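Local coordinates for protein putative reductase (Peptoclostridium difficile, PDB 5J6C) that probably catalyses the FMN-dependent reduction of nitro compounds, possibly including the antibiotic metronidazole, as a two-subunit nitroreductase-family oxidoreductase, at residues A58-P63 with I122-I127; S64-T70 with N113-D119; V105-E111 with S166-C172. All blocks are in the same frame, centred on the assembly; numbering follows the deposited sequence.

Contact 1: residues A58-P63 with I122-I127. With FMN (flavin mononucleotide), chain E.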
loop_
_atom_site.group_PDB
_atom_site.type_symbol
_atom_site.label_atom_id
_atom_site.label_comp_id
_atom_site.label_asym_id
_atom_site.label_seq_id
_atom_site.Cartn_x
_atom_site.Cartn_y
_atom_site.Cartn_z
ATOM N N ALA A 58 -3.215 5.536 -12.536
ATOM C CA ALA A 58 -2.575 5.596 -11.222
ATOM C C ALA A 58 -2.073 4.224 -10.797
ATOM O O ALA A 58 -0.949 4.094 -10.293
ATOM C CB ALA A 58 -3.538 6.151 -10.174
ATOM N N ALA A 59 -2.890 3.186 -11.001
ATOM C CA ALA A 59 -2.474 1.829 -10.642
ATOM C C ALA A 59 -1.229 1.403 -11.412
ATOM O O ALA A 59 -0.304 0.817 -10.834
ATOM C CB ALA A 59 -3.611 0.848 -10.901
ATOM N N LEU A 60 -1.176 1.702 -12.712
ATOM C CA LEU A 60 -0.037 1.294 -13.523
ATOM C C LEU A 60 1.245 2.054 -13.189
ATOM O O LEU A 60 2.315 1.654 -13.659
ATOM C CB LEU A 60 -0.375 1.470 -15.000
ATOM C CG LEU A 60 -1.415 0.506 -15.560
ATOM C CD1 LEU A 60 -1.863 0.973 -16.940
ATOM C CD2 LEU A 60 -0.841 -0.913 -15.639
ATOM N N LEU A 61 1.163 3.130 -12.406
ATOM C CA LEU A 61 2.331 3.915 -12.013
ATOM C C LEU A 61 2.855 3.526 -10.636
ATOM O O LEU A 61 3.759 4.187 -10.111
ATOM C CB LEU A 61 1.993 5.409 -12.039
ATOM C CG LEU A 61 1.836 6.055 -13.414
ATOM C CD1 LEU A 61 1.037 7.340 -13.286
ATOM C CD2 LEU A 61 3.204 6.345 -14.021
ATOM N N ALA A 62 2.298 2.480 -10.039
ATOM C CA ALA A 62 2.651 2.131 -8.673
ATOM C C ALA A 62 4.077 1.579 -8.608
ATOM O O ALA A 62 4.488 0.800 -9.481
ATOM C CB ALA A 62 1.667 1.100 -8.118
ATOM N N PRO A 63 4.851 1.957 -7.587
ATOM C CA PRO A 63 6.173 1.349 -7.416
ATOM C C PRO A 63 6.023 -0.113 -7.023
ATOM O O PRO A 63 5.130 -0.480 -6.255
ATOM C CB PRO A 63 6.800 2.175 -6.287
ATOM C CG PRO A 63 5.652 2.602 -5.469
ATOM C CD PRO A 63 4.505 2.835 -6.455
ATOM N N ILE A 122 0.154 -1.777 -2.679
ATOM C CA ILE A 122 0.468 -0.411 -3.080
ATOM C C ILE A 122 -0.389 0.006 -4.259
ATOM O O ILE A 122 -0.916 1.126 -4.295
ATOM C CB ILE A 122 1.960 -0.282 -3.410
ATOM C CG1 ILE A 122 2.800 -0.500 -2.154
ATOM C CG2 ILE A 122 2.234 1.071 -4.068
ATOM C CD1 ILE A 122 4.193 -0.957 -2.464
ATOM N N ALA A 123 -0.523 -0.872 -5.254
ATOM C CA ALA A 123 -1.354 -0.541 -6.406
ATOM C C ALA A 123 -2.802 -0.296 -5.987
ATOM O O ALA A 123 -3.441 0.657 -6.449
ATOM C CB ALA A 123 -1.255 -1.651 -7.451
ATOM N N ALA A 124 -3.326 -1.134 -5.089
ATOM C CA ALA A 124 -4.692 -0.947 -4.616
ATOM C C ALA A 124 -4.850 0.376 -3.882
ATOM O O ALA A 124 -5.907 1.014 -3.974
ATOM C CB ALA A 124 -5.090 -2.112 -3.706
ATOM N N SER A 125 -3.823 0.802 -3.143
ATOM C CA SER A 125 -3.917 2.082 -2.458
ATOM C C SER A 125 -3.903 3.225 -3.458
ATOM O O SER A 125 -4.649 4.194 -3.300
ATOM C CB SER A 125 -2.793 2.227 -1.433
ATOM O OG SER A 125 -1.602 2.710 -2.035
ATOM N N TYR A 126 -3.087 3.115 -4.512
ATOM C CA TYR A 126 -3.105 4.135 -5.559
ATOM C C TYR A 126 -4.478 4.200 -6.220
ATOM O O TYR A 126 -4.976 5.289 -6.528
ATOM C CB TYR A 126 -2.006 3.868 -6.599
ATOM C CG TYR A 126 -0.597 4.337 -6.217
ATOM C CD1 TYR A 126 -0.213 4.468 -4.879
ATOM C CD2 TYR A 126 0.342 4.662 -7.196
ATOM C CE1 TYR A 126 1.072 4.890 -4.521
ATOM C CE2 TYR A 126 1.638 5.101 -6.843
ATOM C CZ TYR A 126 1.988 5.211 -5.503
ATOM O OH TYR A 126 3.253 5.640 -5.143
ATOM N N ILE A 127 -5.125 3.046 -6.403
ATOM C CA ILE A 127 -6.465 3.018 -6.992
ATOM C C ILE A 127 -7.446 3.777 -6.102
ATOM O O ILE A 127 -8.174 4.669 -6.561
ATOM C CB ILE A 127 -6.903 1.556 -7.242
ATOM C CG1 ILE A 127 -6.221 1.021 -8.508
ATOM C CG2 ILE A 127 -8.430 1.419 -7.332
ATOM C CD1 ILE A 127 -6.259 -0.510 -8.676
HETATM N N1 FMN E . 14.602 -0.444 -3.535
HETATM C C2 FMN E . 15.808 -0.766 -2.926
HETATM O O2 FMN E . 16.839 -0.178 -3.231
HETATM N N3 FMN E . 15.881 -1.754 -1.970
HETATM C C4 FMN E . 14.742 -2.432 -1.592
HETATM O O4 FMN E . 14.797 -3.312 -0.721
HETATM C C4A FMN E . 13.531 -2.106 -2.194
HETATM N N5 FMN E . 12.398 -2.787 -1.803
HETATM C C5A FMN E . 11.185 -2.469 -2.387
HETATM C C6 FMN E . 10.061 -3.189 -1.977
HETATM C C7 FMN E . 8.814 -2.909 -2.511
HETATM C C7M FMN E . 7.640 -3.711 -2.027
HETATM C C8 FMN E . 8.687 -1.907 -3.482
HETATM C C8M FMN E . 7.326 -1.613 -4.055
HETATM C C9 FMN E . 9.817 -1.189 -3.903
HETATM C C9A FMN E . 11.082 -1.463 -3.361
HETATM N N10 FMN E . 12.224 -0.757 -3.750
HETATM C C10 FMN E . 13.447 -1.092 -3.165
HETATM C "C1'" FMN E . 12.170 0.292 -4.838
HETATM C "C2'" FMN E . 12.308 -0.529 -6.174
HETATM O "O2'" FMN E . 13.635 -0.745 -6.595
HETATM C "C3'" FMN E . 11.557 -0.138 -7.464
HETATM O "O3'" FMN E . 12.318 -0.018 -8.672
HETATM C "C4'" FMN E . 10.880 1.172 -7.405
HETATM O "O4'" FMN E . 9.870 1.204 -6.428
HETATM C "C5'" FMN E . 10.319 1.345 -8.822
HETATM O "O5'" FMN E . 11.083 2.375 -9.397
HETATM P P FMN E . 10.642 3.859 -8.969
HETATM O O1P FMN E . 9.485 4.235 -9.855
HETATM O O2P FMN E . 10.150 3.902 -7.542
HETATM O O3P FMN E . 11.789 4.841 -9.161
#
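The Y126 ring meets A58 O at its edge, close to the ring plane, with CD2 3.4 Å from A58 O. A62 and P63 pack against the same ring farther along. A62 CA lies 3.6 Å from Y126 CE2, and P63 CD comes within 3.3 Å of Y126 OH. The ring gets there because CG of Y126 stands anti to its own carbonyl carbon (chi1 -81°).

I122 also packs on P63, through its CG2 branch, which touches P63 CD at 3.7 Å. Its CD1 runs on to the flavin methyl, 3.6 Å from FMN C8M. P63 in turn sets its CB 3.2 Å from FMN O4'. At the far end the methyl of A59 rests on I127 CG1 at 3.5 Å. Nearer the proline, A62 CB packs on both A123 CB and the Y126 ring.

Small alanines let helix 49-60 and helix 116-133 come close, with A59 and A123 CA atoms 5.0 Å apart. Helix 116-133 also meets the second subunit, where S125 OG hydrogen-bonds to S125 OG of that subunit. The contact is apolar and buried, so it relies on shape; its P63 and I122 end forms part of the FMN pocket.

Contact 2: residues S64-T70 with N113-D119. With FMN (flavin mononucleotide), chain E.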
loop_
_atom_site.group_PDB
_atom_site.type_symbol
_atom_site.label_atom_id
_atom_site.label_comp_id
_atom_site.label_asym_id
_atom_site.label_seq_id
_atom_site.Cartn_x
_atom_site.Cartn_y
_atom_site.Cartn_z
ATOM N N SER A 64 6.903 -0.950 -7.564
ATOM C CA SER A 64 6.887 -2.377 -7.278
ATOM C C SER A 64 8.301 -2.851 -6.969
ATOM O O SER A 64 9.282 -2.258 -7.416
ATOM C CB SER A 64 6.280 -3.174 -8.451
ATOM O OG SER A 64 7.037 -2.994 -9.629
ATOM N N SER A 65 8.402 -3.909 -6.171
ATOM C CA SER A 65 9.703 -4.493 -5.869
ATOM C C SER A 65 10.438 -4.848 -7.155
ATOM O O SER A 65 9.868 -5.472 -8.051
ATOM C CB SER A 65 9.520 -5.731 -4.999
ATOM O OG SER A 65 10.748 -6.411 -4.809
ATOM N N LYS A 66 11.695 -4.410 -7.263
ATOM C CA LYS A 66 12.546 -4.670 -8.431
ATOM C C LYS A 66 11.954 -4.146 -9.735
ATOM O O LYS A 66 12.316 -4.623 -10.819
ATOM C CB LYS A 66 12.844 -6.162 -8.583
ATOM C CG LYS A 66 13.454 -6.817 -7.367
ATOM C CD LYS A 66 13.705 -8.307 -7.622
ATOM C CE LYS A 66 14.076 -9.022 -6.326
ATOM N NZ LYS A 66 15.090 -8.245 -5.530
ATOM N N GLY A 67 11.038 -3.186 -9.663
ATOM C CA GLY A 67 10.314 -2.734 -10.842
ATOM C C GLY A 67 9.548 -3.823 -11.577
ATOM O O GLY A 67 9.108 -3.610 -12.711
ATOM N N LEU A 68 9.354 -4.984 -10.938
ATOM C CA LEU A 68 8.847 -6.159 -11.642
ATOM C C LEU A 68 7.363 -6.074 -11.968
ATOM O O LEU A 68 6.887 -6.856 -12.800
ATOM C CB LEU A 68 9.099 -7.414 -10.815
ATOM C CG LEU A 68 10.532 -7.934 -10.717
ATOM C CD1 LEU A 68 10.561 -9.232 -9.914
ATOM C CD2 LEU A 68 11.135 -8.129 -12.101
ATOM N N ARG A 69 6.619 -5.179 -11.317
ATOM C CA ARG A 69 5.193 -4.992 -11.588
ATOM C C ARG A 69 4.435 -6.326 -11.620
ATOM O O ARG A 69 3.783 -6.674 -12.602
ATOM C CB ARG A 69 5.002 -4.241 -12.907
ATOM C CG ARG A 69 5.670 -2.869 -12.944
ATOM C CD ARG A 69 5.388 -2.185 -14.267
ATOM N NE ARG A 69 5.779 -0.773 -14.272
ATOM C CZ ARG A 69 6.005 -0.079 -15.384
ATOM N NH1 ARG A 69 5.902 -0.683 -16.568
ATOM N NH2 ARG A 69 6.346 1.209 -15.318
ATOM N N THR A 70 4.514 -7.070 -10.513
ATOM C CA THR A 70 3.917 -8.405 -10.482
ATOM C C THR A 70 2.395 -8.385 -10.629
ATOM O O THR A 70 1.806 -9.428 -10.922
ATOM C CB THR A 70 4.264 -9.137 -9.176
ATOM O OG1 THR A 70 3.740 -8.398 -8.068
ATOM C CG2 THR A 70 5.770 -9.299 -9.006
ATOM N N ASN A 113 7.617 -12.801 -7.706
ATOM C CA ASN A 113 8.225 -12.264 -6.498
ATOM C C ASN A 113 7.429 -12.766 -5.300
ATOM O O ASN A 113 6.238 -13.087 -5.414
ATOM C CB ASN A 113 8.264 -10.721 -6.522
ATOM C CG ASN A 113 9.583 -10.156 -5.988
ATOM O OD1 ASN A 113 10.370 -10.869 -5.352
ATOM N ND2 ASN A 113 9.821 -8.866 -6.237
ATOM N N ASP A 114 8.105 -12.843 -4.155
ATOM C CA ASP A 114 7.476 -13.214 -2.894
ATOM C C ASP A 114 6.848 -12.026 -2.170
ATOM O O ASP A 114 6.081 -12.226 -1.223
ATOM C CB ASP A 114 8.506 -13.875 -1.975
ATOM C CG ASP A 114 9.659 -12.945 -1.635
ATOM O OD1 ASP A 114 9.967 -12.042 -2.441
ATOM O OD2 ASP A 114 10.255 -13.119 -0.554
ATOM N N VAL A 115 7.159 -10.803 -2.590
ATOM C CA VAL A 115 6.588 -9.606 -1.986
ATOM C C VAL A 115 5.530 -9.044 -2.929
ATOM O O VAL A 115 5.312 -7.827 -2.982
ATOM C CB VAL A 115 7.688 -8.574 -1.646
ATOM C CG1 VAL A 115 8.544 -9.089 -0.479
ATOM C CG2 VAL A 115 8.579 -8.323 -2.833
ATOM N N TRP A 116 4.854 -9.943 -3.666
ATOM C CA TRP A 116 3.692 -9.555 -4.466
ATOM C C TRP A 116 2.562 -9.012 -3.597
ATOM O O TRP A 116 1.737 -8.219 -4.077
ATOM C CB TRP A 116 3.197 -10.740 -5.306
ATOM C CG TRP A 116 2.734 -11.922 -4.503
ATOM C CD1 TRP A 116 3.472 -13.022 -4.170
ATOM C CD2 TRP A 116 1.427 -12.132 -3.940
ATOM N NE1 TRP A 116 2.714 -13.894 -3.435
ATOM C CE2 TRP A 116 1.455 -13.377 -3.279
ATOM C CE3 TRP A 116 0.240 -11.392 -3.937
ATOM C CZ2 TRP A 116 0.342 -13.897 -2.611
ATOM C CZ3 TRP A 116 -0.863 -11.910 -3.277
ATOM C CH2 TRP A 116 -0.806 -13.149 -2.625
ATOM N N ILE A 117 2.499 -9.429 -2.325
ATOM C CA ILE A 117 1.519 -8.866 -1.393
ATOM C C ILE A 117 1.725 -7.364 -1.258
ATOM O O ILE A 117 0.776 -6.572 -1.330
ATOM C CB ILE A 117 1.617 -9.555 -0.019
ATOM C CG1 ILE A 117 1.344 -11.050 -0.135
ATOM C CG2 ILE A 117 0.641 -8.912 0.953
ATOM C CD1 ILE A 117 1.644 -11.828 1.161
ATOM N N GLU A 118 2.975 -6.957 -1.048
ATOM C CA GLU A 118 3.301 -5.542 -0.976
ATOM C C GLU A 118 2.960 -4.840 -2.282
ATOM O O GLU A 118 2.270 -3.813 -2.281
ATOM C CB GLU A 118 4.783 -5.379 -0.645
ATOM C CG GLU A 118 5.143 -5.657 0.809
ATOM C CD GLU A 118 5.328 -7.137 1.156
ATOM O OE1 GLU A 118 4.889 -8.030 0.387
ATOM O OE2 GLU A 118 5.921 -7.400 2.226
ATOM N N ASP A 119 3.456 -5.374 -3.406
ATOM C CA ASP A 119 3.195 -4.783 -4.715
ATOM C C ASP A 119 1.710 -4.535 -4.904
ATOM O O ASP A 119 1.286 -3.422 -5.239
ATOM C CB ASP A 119 3.700 -5.700 -5.840
ATOM C CG ASP A 119 5.211 -5.708 -5.983
ATOM O OD1 ASP A 119 5.879 -4.863 -5.349
ATOM O OD2 ASP A 119 5.726 -6.561 -6.751
HETATM N N1 FMN E . 14.602 -0.444 -3.535
HETATM C C2 FMN E . 15.808 -0.766 -2.926
HETATM O O2 FMN E . 16.839 -0.178 -3.231
HETATM N N3 FMN E . 15.881 -1.754 -1.970
HETATM C C4 FMN E . 14.742 -2.432 -1.592
HETATM O O4 FMN E . 14.797 -3.312 -0.721
HETATM C C4A FMN E . 13.531 -2.106 -2.194
HETATM N N5 FMN E . 12.398 -2.787 -1.803
HETATM C C5A FMN E . 11.185 -2.469 -2.387
HETATM C C6 FMN E . 10.061 -3.189 -1.977
HETATM C C7 FMN E . 8.814 -2.909 -2.511
HETATM C C7M FMN E . 7.640 -3.711 -2.027
HETATM C C8 FMN E . 8.687 -1.907 -3.482
HETATM C C8M FMN E . 7.326 -1.613 -4.055
HETATM C C9 FMN E . 9.817 -1.189 -3.903
HETATM C C9A FMN E . 11.082 -1.463 -3.361
HETATM N N10 FMN E . 12.224 -0.757 -3.750
HETATM C C10 FMN E . 13.447 -1.092 -3.165
HETATM C "C1'" FMN E . 12.170 0.292 -4.838
HETATM C "C2'" FMN E . 12.308 -0.529 -6.174
HETATM O "O2'" FMN E . 13.635 -0.745 -6.595
HETATM C "C3'" FMN E . 11.557 -0.138 -7.464
HETATM O "O3'" FMN E . 12.318 -0.018 -8.672
HETATM C "C4'" FMN E . 10.880 1.172 -7.405
HETATM O "O4'" FMN E . 9.870 1.204 -6.428
HETATM C "C5'" FMN E . 10.319 1.345 -8.822
HETATM O "O5'" FMN E . 11.083 2.375 -9.397
HETATM P P FMN E . 10.642 3.859 -8.969
HETATM O O1P FMN E . 9.485 4.235 -9.855
HETATM O O2P FMN E . 10.150 3.902 -7.542
HETATM O O3P FMN E . 11.789 4.841 -9.161
HETATM O O HOH W 1 7.814 -7.112 -7.939
#
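The D119 carboxylate bonds S65 and T70 of loop 64-70 with its two oxygens. OD1 accepts from the backbone N of S65 on its syn side, 2.8 Å from S65 N, with the donor 21° out of the carboxylate plane. The bond is nearly straight, 168° at the hydrogen. OD2 takes the hydroxyl of T70 through its anti lone pair, T70 OG1 to D119 OD2 being 3.0 Å. The T70 and D119 side chains cross at about a right angle. T70 can do this because OG1 sits between its backbone N and carbonyl carbon (chi1 61°), and CG2 is then left to pack on N113 CB at 3.8 Å.

N113 also crosses T70 and L68 nearly at right angles. Its ND2 gives S65 OG only a weak bond. V115 CG2 lies 3.5 Å from the same S65 OG. A water ties the group together: it donates to S65 O and to D119 OD2, and accepts from N113 ND2.

S65 N is 3.3 Å from FMN C8M, and E118 CB packs on FMN C7M at 3.6 Å. E118 OE2 forms a salt bridge with R144 of the second subunit. Three donors thus grip the D119 carboxylate: S65 N on OD1, and T70 OG1 and the water on OD2. These bonds hold in place the loop that runs along the ribityl chain and the C8M methyl of FMN.

Contact 3: residues V105-E111 with S166-C172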
loop_
_atom_site.group_PDB
_atom_site.type_symbol
_atom_site.label_atom_id
_atom_site.label_comp_id
_atom_site.label_asym_id
_atom_site.label_seq_id
_atom_site.Cartn_x
_atom_site.Cartn_y
_atom_site.Cartn_z
ATOM N N VAL A 105 -10.395 -5.975 -9.414
ATOM C CA VAL A 105 -9.761 -7.088 -8.716
ATOM C C VAL A 105 -8.261 -6.986 -8.957
ATOM O O VAL A 105 -7.822 -6.942 -10.114
ATOM C CB VAL A 105 -10.317 -8.433 -9.209
ATOM C CG1 VAL A 105 -9.687 -9.604 -8.443
ATOM C CG2 VAL A 105 -11.827 -8.435 -9.079
ATOM N N ILE A 106 -7.480 -6.922 -7.875
ATOM C CA ILE A 106 -6.020 -6.850 -7.946
ATOM C C ILE A 106 -5.449 -8.253 -7.747
ATOM O O ILE A 106 -5.568 -8.842 -6.664
ATOM C CB ILE A 106 -5.428 -5.887 -6.912
ATOM C CG1 ILE A 106 -5.852 -4.441 -7.167
ATOM C CG2 ILE A 106 -3.923 -5.964 -6.968
ATOM C CD1 ILE A 106 -6.973 -3.990 -6.303
ATOM N N ILE A 107 -4.804 -8.779 -8.787
ATOM C CA ILE A 107 -4.148 -10.078 -8.737
ATOM C C ILE A 107 -2.660 -9.856 -8.956
ATOM O O ILE A 107 -2.225 -8.793 -9.400
ATOM C CB ILE A 107 -4.709 -11.067 -9.785
ATOM C CG1 ILE A 107 -4.326 -10.613 -11.199
ATOM C CG2 ILE A 107 -6.219 -11.231 -9.619
ATOM C CD1 ILE A 107 -4.745 -11.582 -12.315
ATOM N N ALA A 108 -1.869 -10.874 -8.629
ATOM C CA ALA A 108 -0.427 -10.759 -8.753
ATOM C C ALA A 108 0.159 -12.106 -9.130
ATOM O O ALA A 108 -0.284 -13.148 -8.638
ATOM C CB ALA A 108 0.207 -10.255 -7.459
ATOM N N ASP A 109 1.145 -12.074 -10.018
ATOM C CA ASP A 109 1.903 -13.265 -10.395
ATOM C C ASP A 109 2.804 -13.645 -9.227
ATOM O O ASP A 109 3.860 -13.045 -9.022
ATOM C CB ASP A 109 2.693 -12.984 -11.670
ATOM C CG ASP A 109 3.487 -14.190 -12.166
ATOM O OD1 ASP A 109 4.182 -14.018 -13.189
ATOM O OD2 ASP A 109 3.440 -15.289 -11.551
ATOM N N LYS A 110 2.382 -14.644 -8.439
ATOM C CA LYS A 110 3.090 -14.965 -7.203
ATOM C C LYS A 110 4.388 -15.737 -7.427
ATOM O O LYS A 110 5.160 -15.899 -6.477
ATOM C CB LYS A 110 2.176 -15.733 -6.233
ATOM C CG LYS A 110 1.732 -17.124 -6.674
ATOM C CD LYS A 110 0.707 -17.709 -5.684
ATOM C CE LYS A 110 0.496 -19.214 -5.870
ATOM N NZ LYS A 110 -0.345 -19.571 -7.051
ATOM N N GLU A 111 4.666 -16.189 -8.650
ATOM C CA GLU A 111 5.983 -16.738 -8.961
ATOM C C GLU A 111 6.994 -15.661 -9.337
ATOM O O GLU A 111 8.196 -15.947 -9.356
ATOM C CB GLU A 111 5.898 -17.735 -10.116
ATOM C CG GLU A 111 4.881 -18.839 -9.955
ATOM C CD GLU A 111 4.579 -19.509 -11.280
ATOM O OE1 GLU A 111 5.002 -18.965 -12.328
ATOM O OE2 GLU A 111 3.915 -20.572 -11.273
ATOM N N SER A 166 -3.612 -20.309 -12.363
ATOM C CA SER A 166 -3.230 -20.641 -10.996
ATOM C C SER A 166 -1.938 -19.977 -10.547
ATOM O O SER A 166 -1.699 -19.893 -9.339
ATOM C CB SER A 166 -3.080 -22.151 -10.854
ATOM O OG SER A 166 -2.233 -22.627 -11.881
ATOM N N LYS A 167 -1.077 -19.538 -11.465
ATOM C CA LYS A 167 0.131 -18.867 -10.996
ATOM C C LYS A 167 -0.173 -17.532 -10.327
ATOM O O LYS A 167 0.699 -16.988 -9.645
ATOM C CB LYS A 167 1.123 -18.663 -12.147
ATOM C CG LYS A 167 0.665 -17.720 -13.251
ATOM C CD LYS A 167 1.809 -17.478 -14.242
ATOM C CE LYS A 167 1.419 -16.478 -15.309
ATOM N NZ LYS A 167 2.627 -15.860 -15.920
ATOM N N TYR A 168 -1.387 -17.011 -10.498
ATOM C CA TYR A 168 -1.813 -15.758 -9.902
ATOM C C TYR A 168 -2.503 -15.998 -8.571
ATOM O O TYR A 168 -3.179 -17.011 -8.369
ATOM C CB TYR A 168 -2.769 -15.012 -10.832
ATOM C CG TYR A 168 -2.148 -14.625 -12.145
ATOM C CD1 TYR A 168 -1.294 -13.534 -12.231
ATOM C CD2 TYR A 168 -2.401 -15.359 -13.299
ATOM C CE1 TYR A 168 -0.718 -13.181 -13.422
ATOM C CE2 TYR A 168 -1.829 -15.008 -14.500
ATOM C CZ TYR A 168 -0.989 -13.915 -14.552
ATOM O OH TYR A 168 -0.413 -13.552 -15.735
ATOM N N SER A 169 -2.345 -15.034 -7.669
ATOM C CA SER A 169 -3.082 -14.979 -6.419
ATOM C C SER A 169 -3.896 -13.687 -6.368
ATOM O O SER A 169 -3.464 -12.651 -6.878
ATOM C CB SER A 169 -2.120 -15.055 -5.229
ATOM O OG SER A 169 -2.840 -15.099 -4.016
ATOM N N VAL A 170 -5.069 -13.743 -5.733
ATOM C CA VAL A 170 -5.960 -12.589 -5.629
ATOM C C VAL A 170 -5.702 -11.890 -4.307
ATOM O O VAL A 170 -5.794 -12.505 -3.240
ATOM C CB VAL A 170 -7.440 -12.986 -5.755
ATOM C CG1 VAL A 170 -8.313 -11.725 -5.748
ATOM C CG2 VAL A 170 -7.673 -13.785 -7.022
ATOM N N GLU A 171 -5.371 -10.602 -4.375
ATOM C CA GLU A 171 -5.061 -9.830 -3.180
ATOM C C GLU A 171 -6.319 -9.252 -2.552
ATOM O O GLU A 171 -6.575 -9.451 -1.360
ATOM C CB GLU A 171 -4.076 -8.700 -3.516
ATOM C CG GLU A 171 -3.929 -7.668 -2.403
ATOM C CD GLU A 171 -3.472 -8.280 -1.086
ATOM O OE1 GLU A 171 -3.912 -7.815 -0.018
ATOM O OE2 GLU A 171 -2.677 -9.236 -1.114
ATOM N N CYS A 172 -7.130 -8.566 -3.349
ATOM C CA CYS A 172 -8.285 -7.844 -2.843
ATOM C C CYS A 172 -9.118 -7.395 -4.032
ATOM O O CYS A 172 -8.644 -7.386 -5.174
ATOM C CB CYS A 172 -7.854 -6.629 -2.008
ATOM S SG CYS A 172 -6.926 -5.390 -2.983
HETATM O O HOH W 2 -3.291 -18.471 -5.649
#
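I106 and C172 pair across the close-packed end of two antiparallel strands. I106 N donates to C172 O at 3.0 Å, and E171 N returns a bond to I106 O. The register slips by one between I106 and I107, a beta bulge. Beyond it A108 and S169 form a hydrogen-bonded pair, while I107 with V170 and D109 with Y168 are non-hydrogen-bonded pairs.

The apolar side chains are tight here. I106 CD1 touches C172 SG at 3.6 Å. On the other face V105 CG1 meets V170 CG1 at 3.7 Å, and I107 CG2 meets V170 CG2. The first torsion of I107 (chi1 69°) swings CD1 over one face of the Y168 ring in a CH-pi contact, 4.3 Å from the ring centroid and 26° off its normal. K167 CG lies over the opposite face, toward the rim, so the ring is sandwiched.

The solvent side belongs to K110, E111 and S166, and it is looser and polar. D109 is the buried carboxylate at its border. Its OD1 forms a salt bridge with K112, and a second, long one of 3.6 Å from D109 OD1 to K167 NZ. D109 OD2 closes an Asx turn by accepting from E111 N, which comes from above the carboxylate plane. K110 N still bonds to K167 O. E111 packs across the K167 chain, OE2 being 3.5 Å from K167 CB. A water receives a weak bond from K110 NZ and donates to Y168 O.

The two strands form the middle of the four-strand sheet. Strand 71-76 flanks 102-109, and strand 137-142 flanks 168-177. Helix 116-133 covers the face of I106, A108 and S169. On the opposite face V170 packs on helix 154-162, and F201 of the second subunit meets the Y168 ring.

How the contacts relate
Helix 116-133 is shared by contacts 1 and 2, and it also lies on the sheet of contact 3. Contact 1 is fully buried and apolar. Contact 2 is partly buried and polar, with an aspartate carboxylate and a water. Contact 3 combines a buried strand pair with an exposed polar end. A124 of contact 1 sits on I106 and C172, which seats helix 116-133 on strands 102-109 and 168-177. W116 of contact 2 packs on A108, K110 and S169, and T70 O probably bonds to D109 N. Contacts 1 and 2 both touch FMN. All three reach the second subunit, which supplies further FMN ligands such as R36 and S38.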